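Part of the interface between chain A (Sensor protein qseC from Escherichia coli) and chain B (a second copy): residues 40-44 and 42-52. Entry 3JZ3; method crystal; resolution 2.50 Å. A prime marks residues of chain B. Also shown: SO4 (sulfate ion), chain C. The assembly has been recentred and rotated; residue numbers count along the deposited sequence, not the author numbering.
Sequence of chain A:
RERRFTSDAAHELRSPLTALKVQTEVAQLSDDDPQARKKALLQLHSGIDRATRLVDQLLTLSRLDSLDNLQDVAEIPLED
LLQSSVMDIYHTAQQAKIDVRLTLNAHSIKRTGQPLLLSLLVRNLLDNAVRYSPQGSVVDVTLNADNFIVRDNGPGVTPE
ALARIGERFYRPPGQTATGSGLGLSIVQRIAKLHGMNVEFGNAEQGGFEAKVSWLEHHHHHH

Chain A (40-44) ALLQL
Chain B 42-52: LQLHSGIDRAT

In this contact an extended segment of chain A, Ala40 to Leu44, lies against a helix of chain B that spans Leu42′ to Thr52′ and continues beyond it. The two stretches bury 377 Å² between them, both sides summed. Progress along chain A follows progress along the helix: the CA atoms of Leu41 and Gln43′ are 4.8 Å apart, and those of Gln43 and Gly47′ are also 4.8 Å apart, so two residues of extended chain keep pace with about one helical turn.

Ala40, with psi 84°, touches the helix through its backbone. Its O lies 4.0 Å from Gln43′ CB, whereas its own CB points away from chain B.

At Leu41 the chain is in strand conformation (phi/psi -79/152°) and CA-to-CB points toward the helix. The side chain is modelled no further than CB, yet this atom already meets several partners: it is 3.3 Å from Arg50′ NH1, 3.5 Å from Ser46′ OG and 3.9 Å from Gly47′ N. Leu41 CB sits over one face of the Arg50′ guanidinium, and a sulfate ion, probably from the crystallisation liquor, occupies the edge near the plane. Arg50′ reaches this position with chi1 -68° (m), chi2 163° (t), chi3 -177° (t) and chi4 -170°. The sulfate accepts hydrogen bonds to its O2 from Arg50′ NE and Arg50′ NH2, each at 2.8 Å, while Arg50′ NE to O1 is a weak bond of 3.4 Å. The ion thus engages the polar edge and leaves a face to the aliphatic contact. Ser46′ has chi1 169° (t).

Leu42, also in strand conformation (-117/134°), supplies the one hydrogen bond across the stretches. Its N donates to Gln43′ O at 3.1 Å and a nearly linear 177°. That carbonyl also receives a weak helical bond from Gly47′ N, at 3.4 Å, so the incoming strand amide shares an acceptor already engaged within the helix. On the next peptide, Leu42 O approaches Gly47′ CA at 3.4 Å, with an angle of 166° at the hydrogen, a CA-H...O contact. The glycine makes this close packing possible: an ideal CB on Gly47′ would lie 1.9 Å from Leu42 O, a clash. Leu42 O is also 3.9 Å from Leu44′ CA.

Gln43 (-132/122°) has its CA-to-CB bond sideways to the helix, with chi1 -164° (t), chi2 -160° (t) and chi3 -32°. The extended side chain runs along the helix toward its next turn, placing Gln43 CG 4.3 Å from Gly47′ O and Gln43 CD 4.1 Å from Ala51′ CB. Ala51′ points its CB toward chain A, and its N donates to Gly47′ O at 3.1 Å.

Leu44 has phi/psi -102/131°, chi1 -56° (m) and chi2 160° (t). The nearest approach of the Leu44 side chain to the helix is 5.2 Å, from Leu44 CD1 to Leu44′ CD1, and the close contacts end before it.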

# COMPACT_ATOMS: atom_id res chain seq x y z
N ALA A 40 2.20 -1.09 14.59
CA ALA A 40 2.45 0.04 13.64
C ALA A 40 3.33 -0.39 12.46
O ALA A 40 4.56 -0.20 12.49
CB ALA A 40 3.07 1.23 14.37
N LEU A 41 2.71 -0.98 11.45
CA LEU A 41 3.42 -1.40 10.23
C LEU A 41 3.66 -0.21 9.31
O LEU A 41 2.90 0.76 9.32
CB LEU A 41 2.63 -2.49 9.50
N LEU A 42 4.72 -0.29 8.51
CA LEU A 42 5.06 0.79 7.58
C LEU A 42 4.99 0.34 6.12
O LEU A 42 5.49 -0.73 5.76
CB LEU A 42 6.45 1.35 7.89
N GLN A 43 4.35 1.16 5.29
CA GLN A 43 4.27 0.91 3.86
C GLN A 43 4.64 2.17 3.08
O GLN A 43 4.02 3.22 3.24
CB GLN A 43 2.88 0.43 3.47
CG GLN A 43 2.81 -0.20 2.10
CD GLN A 43 1.41 -0.22 1.53
OE1 GLN A 43 0.43 -0.33 2.27
NE2 GLN A 43 1.30 -0.11 0.22
N LEU A 44 5.66 2.05 2.23
CA LEU A 44 6.25 3.20 1.53
C LEU A 44 5.79 3.29 0.08
O LEU A 44 5.82 2.30 -0.66
CB LEU A 44 7.79 3.13 1.60
CG LEU A 44 8.48 3.05 2.97
CD1 LEU A 44 9.90 2.52 2.85
CD2 LEU A 44 8.46 4.39 3.71
N LEU B 42 11.19 -5.72 11.05
CA LEU B 42 9.95 -6.50 11.00
C LEU B 42 8.77 -5.63 10.55
O LEU B 42 7.87 -6.11 9.87
CB LEU B 42 9.66 -7.14 12.36
N GLN B 43 8.80 -4.35 10.93
CA GLN B 43 7.72 -3.40 10.65
C GLN B 43 7.55 -3.08 9.16
O GLN B 43 6.44 -2.84 8.69
CB GLN B 43 7.91 -2.11 11.45
N LEU B 44 8.66 -3.07 8.42
CA LEU B 44 8.63 -2.74 7.00
C LEU B 44 8.36 -3.97 6.11
O LEU B 44 7.93 -3.83 4.96
CB LEU B 44 9.89 -1.95 6.58
CG LEU B 44 11.09 -2.50 5.81
CD1 LEU B 44 12.06 -1.35 5.57
CD2 LEU B 44 11.81 -3.66 6.49
N HIS B 45 8.62 -5.16 6.66
CA HIS B 45 8.22 -6.41 6.02
C HIS B 45 6.73 -6.67 6.21
O HIS B 45 6.05 -7.17 5.30
CB HIS B 45 9.04 -7.59 6.57
N SER B 46 6.22 -6.31 7.39
CA SER B 46 4.81 -6.45 7.74
C SER B 46 3.89 -5.62 6.84
O SER B 46 2.84 -6.10 6.42
CB SER B 46 4.59 -6.09 9.22
OG SER B 46 3.21 -5.97 9.52
N GLY B 47 4.30 -4.38 6.57
CA GLY B 47 3.56 -3.50 5.66
C GLY B 47 3.39 -4.11 4.28
O GLY B 47 2.29 -4.14 3.74
N ILE B 48 4.50 -4.59 3.73
CA ILE B 48 4.51 -5.27 2.43
C ILE B 48 3.74 -6.59 2.48
O ILE B 48 3.08 -6.96 1.51
CB ILE B 48 5.97 -5.50 1.93
CG1 ILE B 48 6.61 -4.17 1.50
CG2 ILE B 48 6.05 -6.55 0.81
CD1 ILE B 48 5.87 -3.42 0.38
N ASP B 49 3.81 -7.27 3.61
CA ASP B 49 3.12 -8.54 3.83
C ASP B 49 1.59 -8.38 3.79
O ASP B 49 0.89 -9.21 3.22
CB ASP B 49 3.54 -9.13 5.18
CG ASP B 49 4.12 -10.51 5.05
OD1 ASP B 49 3.37 -11.44 4.68
OD2 ASP B 49 5.34 -10.66 5.32
N ARG B 50 1.10 -7.31 4.41
CA ARG B 50 -0.33 -7.01 4.46
C ARG B 50 -0.88 -6.55 3.11
O ARG B 50 -1.95 -6.97 2.70
CB ARG B 50 -0.62 -5.97 5.53
CG ARG B 50 -0.41 -6.46 6.94
CD ARG B 50 -0.31 -5.30 7.90
NE ARG B 50 -0.03 -5.75 9.25
CZ ARG B 50 -0.07 -4.98 10.33
NH1 ARG B 50 -0.38 -3.69 10.23
NH2 ARG B 50 0.20 -5.51 11.52
N ALA B 51 -0.13 -5.67 2.43
CA ALA B 51 -0.50 -5.21 1.09
C ALA B 51 -0.48 -6.37 0.09
O ALA B 51 -1.34 -6.44 -0.78
CB ALA B 51 0.42 -4.10 0.64
N THR B 52 0.50 -7.26 0.24
CA THR B 52 0.64 -8.45 -0.60
C THR B 52 -0.58 -9.36 -0.47
O THR B 52 -1.22 -9.69 -1.47
CB THR B 52 1.93 -9.23 -0.26
OG1 THR B 52 3.07 -8.47 -0.66
CG2 THR B 52 1.97 -10.59 -0.96
S SO4 C . 0.92 -9.23 10.06
O1 SO4 C . 1.26 -8.88 8.68
O2 SO4 C . 0.07 -8.19 10.64
O3 SO4 C . 0.20 -10.50 10.07
O4 SO4 C . 2.14 -9.35 10.84